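Local coordinates for omega-class glutathione S-transferase (Bombyx mori, PDB 3WD6), which binds glutathione and probably works as a glutathione transferase and glutathione-dependent dehydroascorbate reductase, at residues 167-171 / 211-215; 230-234 / 246-250. All coordinates share one frame. Residues are numbered along the deposited sequence.

Contact 1. Residues 167-171 / 211-215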
loop_
_atom_site.group_PDB
_atom_site.type_symbol
_atom_site.label_atom_id
_atom_site.label_comp_id
_atom_site.label_asym_id
_atom_site.label_seq_id
_atom_site.Cartn_x
_atom_site.Cartn_y
_atom_site.Cartn_z
ATOM N N THR A 167 19.342 -3.202 11.162
ATOM C CA THR A 167 19.512 -2.163 10.147
ATOM C C THR A 167 18.445 -1.070 10.250
ATOM O O THR A 167 17.520 -1.160 11.073
ATOM C CB THR A 167 19.648 -2.739 8.708
ATOM O OG1 THR A 167 18.515 -3.550 8.392
ATOM C CG2 THR A 167 20.918 -3.603 8.591
ATOM N N VAL A 168 18.584 -0.031 9.433
ATOM C CA VAL A 168 17.626 1.064 9.455
ATOM C C VAL A 168 16.270 0.535 9.013
ATOM O O VAL A 168 15.229 0.856 9.616
ATOM C CB VAL A 168 18.071 2.221 8.526
ATOM C CG1 VAL A 168 17.004 3.333 8.458
ATOM C CG2 VAL A 168 19.430 2.774 8.988
ATOM N N PHE A 169 16.294 -0.279 7.960
ATOM C CA PHE A 169 15.076 -0.818 7.368
ATOM C C PHE A 169 15.112 -2.340 7.374
ATOM O O PHE A 169 16.181 -2.952 7.495
ATOM C CB PHE A 169 14.914 -0.320 5.926
ATOM C CG PHE A 169 14.801 1.179 5.809
ATOM C CD1 PHE A 169 13.687 1.839 6.309
ATOM C CD2 PHE A 169 15.809 1.930 5.190
ATOM C CE1 PHE A 169 13.572 3.229 6.208
ATOM C CE2 PHE A 169 15.697 3.329 5.079
ATOM C CZ PHE A 169 14.573 3.979 5.590
ATOM N N LEU A 170 13.944 -2.954 7.232
ATOM C CA LEU A 170 13.887 -4.402 7.193
ATOM C C LEU A 170 14.848 -4.962 6.136
ATOM O O LEU A 170 15.540 -5.959 6.366
ATOM C CB LEU A 170 12.462 -4.860 6.921
ATOM C CG LEU A 170 11.486 -4.623 8.078
ATOM C CD1 LEU A 170 10.003 -4.802 7.613
ATOM C CD2 LEU A 170 11.821 -5.516 9.286
ATOM N N ASP A 171 14.917 -4.318 4.981
ATOM C CA ASP A 171 15.742 -4.862 3.905
ATOM C C ASP A 171 17.180 -4.325 3.840
ATOM O O ASP A 171 17.947 -4.735 2.963
ATOM C CB ASP A 171 15.025 -4.740 2.552
ATOM C CG ASP A 171 13.940 -5.795 2.385
ATOM O OD1 ASP A 171 14.272 -6.997 2.519
ATOM O OD2 ASP A 171 12.754 -5.439 2.164
ATOM N N TYR A 211 11.407 3.728 13.016
ATOM C CA TYR A 211 11.407 3.168 11.670
ATOM C C TYR A 211 10.337 3.853 10.808
ATOM O O TYR A 211 10.583 4.190 9.660
ATOM C CB TYR A 211 11.190 1.653 11.773
ATOM C CG TYR A 211 10.742 0.939 10.520
ATOM C CD1 TYR A 211 11.658 0.587 9.525
ATOM C CD2 TYR A 211 9.409 0.565 10.353
ATOM C CE1 TYR A 211 11.254 -0.099 8.381
ATOM C CE2 TYR A 211 8.991 -0.119 9.201
ATOM C CZ TYR A 211 9.920 -0.449 8.228
ATOM O OH TYR A 211 9.509 -1.120 7.102
ATOM N N ILE A 212 9.158 4.089 11.371
ATOM C CA ILE A 212 8.121 4.769 10.618
ATOM C C ILE A 212 8.573 6.175 10.205
ATOM O O ILE A 212 8.410 6.556 9.030
ATOM C CB ILE A 212 6.766 4.755 11.346
ATOM C CG1 ILE A 212 6.213 3.326 11.312
ATOM C CG2 ILE A 212 5.767 5.728 10.694
ATOM C CD1 ILE A 212 5.168 3.036 12.372
ATOM N N ASP A 213 9.154 6.934 11.140
ATOM C CA ASP A 213 9.727 8.249 10.797
ATOM C C ASP A 213 10.725 8.186 9.654
ATOM O O ASP A 213 10.717 9.057 8.779
ATOM C CB ASP A 213 10.426 8.884 12.006
ATOM C CG ASP A 213 9.456 9.317 13.074
ATOM O OD1 ASP A 213 8.259 9.555 12.746
ATOM O OD2 ASP A 213 9.886 9.415 14.243
ATOM N N ASN A 214 11.619 7.192 9.684
ATOM C CA ASN A 214 12.598 7.051 8.609
ATOM C C ASN A 214 11.913 6.711 7.282
ATOM O O ASN A 214 12.284 7.223 6.232
ATOM C CB ASN A 214 13.672 6.019 8.967
ATOM C CG ASN A 214 14.571 6.492 10.110
ATOM O OD1 ASN A 214 14.949 7.663 10.167
ATOM N ND2 ASN A 214 14.919 5.587 11.018
ATOM N N MET A 215 10.886 5.873 7.328
ATOM C CA MET A 215 10.213 5.498 6.087
ATOM C C MET A 215 9.595 6.718 5.370
ATOM O O MET A 215 9.692 6.863 4.135
ATOM C CB MET A 215 9.193 4.388 6.335
ATOM C CG MET A 215 9.824 2.968 6.423
ATOM S SD MET A 215 10.444 2.286 4.848
ATOM C CE MET A 215 8.868 1.984 4.005
HETATM O O HOH W 1 14.884 2.635 11.595
#
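Phe169 pushes its ring against helix 206-216, where it overlaps Tyr211, Asn214 and Met215, and so becomes the centre of a contact between a loop and one face of a helix. The three partners follow from helical periodicity: Asn214 and Met215 follow Tyr211 by three and four residues, and the backbone bond from Met215 N to Tyr211 O (2.9 Å) confirms the turn that gathers them. Atom CD1 of Phe169 meets CE1 of Tyr211 at 3.7 Å, with the tyrosine atom near the plane of the phenylalanine ring. On the next turn, SD of Met215 comes to 3.5 Å from CE1 of Phe169 and 4.3 Å from its ring centroid, an oblique Met-aromatic contact. Leu170 extends the apolar patch by placing CD1 4.4 Å from CZ of Tyr211, whose hydroxyl is hydrogen-bonded to Asp179 of helix 177-189. That same aspartate also accepts hydrogen bonds from the backbone NH groups of Leu170 and Asp171, so loop and tyrosine are tied to a common third partner. Toward the solvent, one water joins the segments: it donates to Val168 O (2.7 Å) and accepts from Asn214 ND2 (3.0 Å). Within the loop itself, Thr167 OG1 donates to Phe169 O at 2.6 Å. The contact fastens the loop after helix 145-165 to a later helix of the all-helical C-terminal GST domain. With no direct hydrogen bond between the segments, its chemistry implies cohesion by aromatic, sulfur and aliphatic contacts, with polar links supplied through Asp179 and water.

Contact 2. Residues 230-234 / 246-250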
loop_
_atom_site.group_PDB
_atom_site.type_symbol
_atom_site.label_atom_id
_atom_site.label_comp_id
_atom_site.label_asym_id
_atom_site.label_seq_id
_atom_site.Cartn_x
_atom_site.Cartn_y
_atom_site.Cartn_z
ATOM N N ILE A 230 -6.246 15.021 4.959
ATOM C CA ILE A 230 -6.995 14.502 3.816
ATOM C C ILE A 230 -7.377 13.040 4.010
ATOM O O ILE A 230 -8.486 12.609 3.650
ATOM C CB ILE A 230 -6.189 14.591 2.515
ATOM C CG1 ILE A 230 -5.824 16.054 2.206
ATOM C CG2 ILE A 230 -6.964 13.909 1.379
ATOM C CD1 ILE A 230 -7.037 16.940 1.983
ATOM N N LEU A 231 -6.447 12.264 4.563
ATOM C CA LEU A 231 -6.688 10.838 4.729
ATOM C C LEU A 231 -7.786 10.625 5.774
ATOM O O LEU A 231 -8.680 9.803 5.585
ATOM C CB LEU A 231 -5.386 10.119 5.103
ATOM C CG LEU A 231 -5.424 8.592 5.235
ATOM C CD1 LEU A 231 -5.905 7.923 3.949
ATOM C CD2 LEU A 231 -4.051 8.054 5.650
ATOM N N ALA A 232 -7.715 11.381 6.869
ATOM C CA ALA A 232 -8.762 11.351 7.885
ATOM C C ALA A 232 -10.115 11.749 7.303
ATOM O O ALA A 232 -11.121 11.114 7.618
ATOM C CB ALA A 232 -8.406 12.249 9.063
ATOM N N LYS A 233 -10.147 12.792 6.472
ATOM C CA LYS A 233 -11.400 13.176 5.821
ATOM C C LYS A 233 -11.934 11.984 5.034
ATOM O O LYS A 233 -13.087 11.559 5.209
ATOM C CB LYS A 233 -11.208 14.360 4.878
ATOM C CG LYS A 233 -12.420 15.310 4.837
ATOM C CD LYS A 233 -12.604 16.005 3.474
ATOM C CE LYS A 233 -12.210 17.482 3.506
ATOM N NZ LYS A 233 -13.076 18.304 2.601
ATOM N N PHE A 234 -11.082 11.428 4.178
ATOM C CA PHE A 234 -11.473 10.285 3.368
ATOM C C PHE A 234 -12.054 9.160 4.227
ATOM O O PHE A 234 -13.179 8.707 3.997
ATOM C CB PHE A 234 -10.285 9.782 2.544
ATOM C CG PHE A 234 -10.643 8.689 1.589
ATOM C CD1 PHE A 234 -11.262 8.989 0.374
ATOM C CD2 PHE A 234 -10.392 7.361 1.912
ATOM C CE1 PHE A 234 -11.614 7.983 -0.519
ATOM C CE2 PHE A 234 -10.736 6.350 1.032
ATOM C CZ PHE A 234 -11.350 6.664 -0.197
ATOM N N TYR A 246 -13.355 10.541 -4.057
ATOM C CA TYR A 246 -12.038 10.155 -4.556
ATOM C C TYR A 246 -11.222 11.348 -5.059
ATOM O O TYR A 246 -10.109 11.164 -5.524
ATOM C CB TYR A 246 -12.180 9.144 -5.698
ATOM C CG TYR A 246 -12.794 7.811 -5.309
ATOM C CD1 TYR A 246 -12.198 6.998 -4.351
ATOM C CD2 TYR A 246 -13.948 7.344 -5.931
ATOM C CE1 TYR A 246 -12.756 5.768 -4.001
ATOM C CE2 TYR A 246 -14.506 6.117 -5.599
ATOM C CZ TYR A 246 -13.910 5.331 -4.634
ATOM O OH TYR A 246 -14.457 4.104 -4.296
ATOM N N GLU A 247 -11.756 12.561 -4.972
ATOM C CA GLU A 247 -11.071 13.705 -5.576
ATOM C C GLU A 247 -10.541 14.732 -4.573
ATOM O O GLU A 247 -10.114 15.835 -4.955
ATOM C CB GLU A 247 -11.978 14.389 -6.613
ATOM C CG GLU A 247 -12.498 13.449 -7.700
ATOM C CD GLU A 247 -11.386 12.685 -8.394
ATOM O OE1 GLU A 247 -10.416 13.326 -8.862
ATOM O OE2 GLU A 247 -11.480 11.442 -8.467
ATOM N N LEU A 248 -10.551 14.382 -3.293
ATOM C CA LEU A 248 -10.008 15.292 -2.285
ATOM C C LEU A 248 -8.649 15.896 -2.681
ATOM O O LEU A 248 -8.362 17.040 -2.363
ATOM C CB LEU A 248 -9.939 14.610 -0.919
ATOM C CG LEU A 248 -11.337 14.273 -0.380
ATOM C CD1 LEU A 248 -11.262 13.408 0.886
ATOM C CD2 LEU A 248 -12.131 15.553 -0.137
ATOM N N LEU A 249 -7.818 15.151 -3.399
ATOM C CA LEU A 249 -6.507 15.683 -3.794
ATOM C C LEU A 249 -6.465 16.355 -5.164
ATOM O O LEU A 249 -5.373 16.642 -5.685
ATOM C CB LEU A 249 -5.452 14.576 -3.760
ATOM C CG LEU A 249 -5.001 14.222 -2.351
ATOM C CD1 LEU A 249 -4.118 12.999 -2.408
ATOM C CD2 LEU A 249 -4.286 15.417 -1.705
ATOM N N ASN A 250 -7.633 16.608 -5.747
ATOM C CA ASN A 250 -7.689 17.063 -7.127
ATOM C C ASN A 250 -8.691 18.198 -7.338
ATOM O O ASN A 250 -8.752 19.153 -6.548
ATOM C CB ASN A 250 -8.007 15.869 -8.033
ATOM C CG ASN A 250 -8.021 16.237 -9.498
ATOM O OD1 ASN A 250 -7.481 17.279 -9.891
ATOM N ND2 ASN A 250 -8.640 15.384 -10.320
#
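Tyr246 opens the C-terminal segment with its CA-to-CB bond directed away from helix 228-240, yet its ring returns to the helix: CD1 lies 4.0 Å from CE1 of Phe234, near the plane of the phenylalanine ring, which also stacks with Tyr37. Glu247 then begins a type I beta turn, closed by Asn250 N to Glu247 O at 2.7 Å and reinforced by Asn250 ND2 donating to Glu247 OE1 at 3.1 Å; OE2 of Glu247 is hydrogen-bonded to His16. The turn presents Leu248 to the helix, between Ile230 and, one turn on, Lys233 and Phe234. Its CB touches CG2 of Ile230 at 3.8 Å, its CD1 approaches CB of Phe234 at 4.1 Å, and its CD2 meets CD of Lys233 at 3.7 Å, an aliphatic contact with the stem of a charged residue. Leu249 adds a lighter touch, CG to Ile230 CG2 at 4.2 Å. No hydrogen bond crosses between the segments; Tyr246, Leu248 and Leu249 meet the helix by apolar contact. The Tyr246 side chain lies about 6 Å from bound glutathione, nearest atoms, placing this tail beside the active-site cleft, consistent with the omega-class feature of an N-terminal extension packed against the C-terminal end.

In the fold
The two contacts illustrate how separate loops can be secured to helices at distant points of one fold. They follow each other in series along the chain, contact 1 closing before contact 2 opens; their centres are 27 Å apart, their nearest atoms about 11 Å, and they do not touch. Contact 1 works within the C-terminal helical domain, joining a loop to helix 206-216 away from the glutathione site. Contact 2 uses the last helix, 228-240, to hold the chain's C-terminal tail, which also reaches His16 in the short strand 16-17 at the edge of the thioredoxin-like sheet. Contact 1 is thus internal to a domain, whereas the neighbours of contact 2, Tyr37 and His16, bring the N-terminal region alongside, near the ligand.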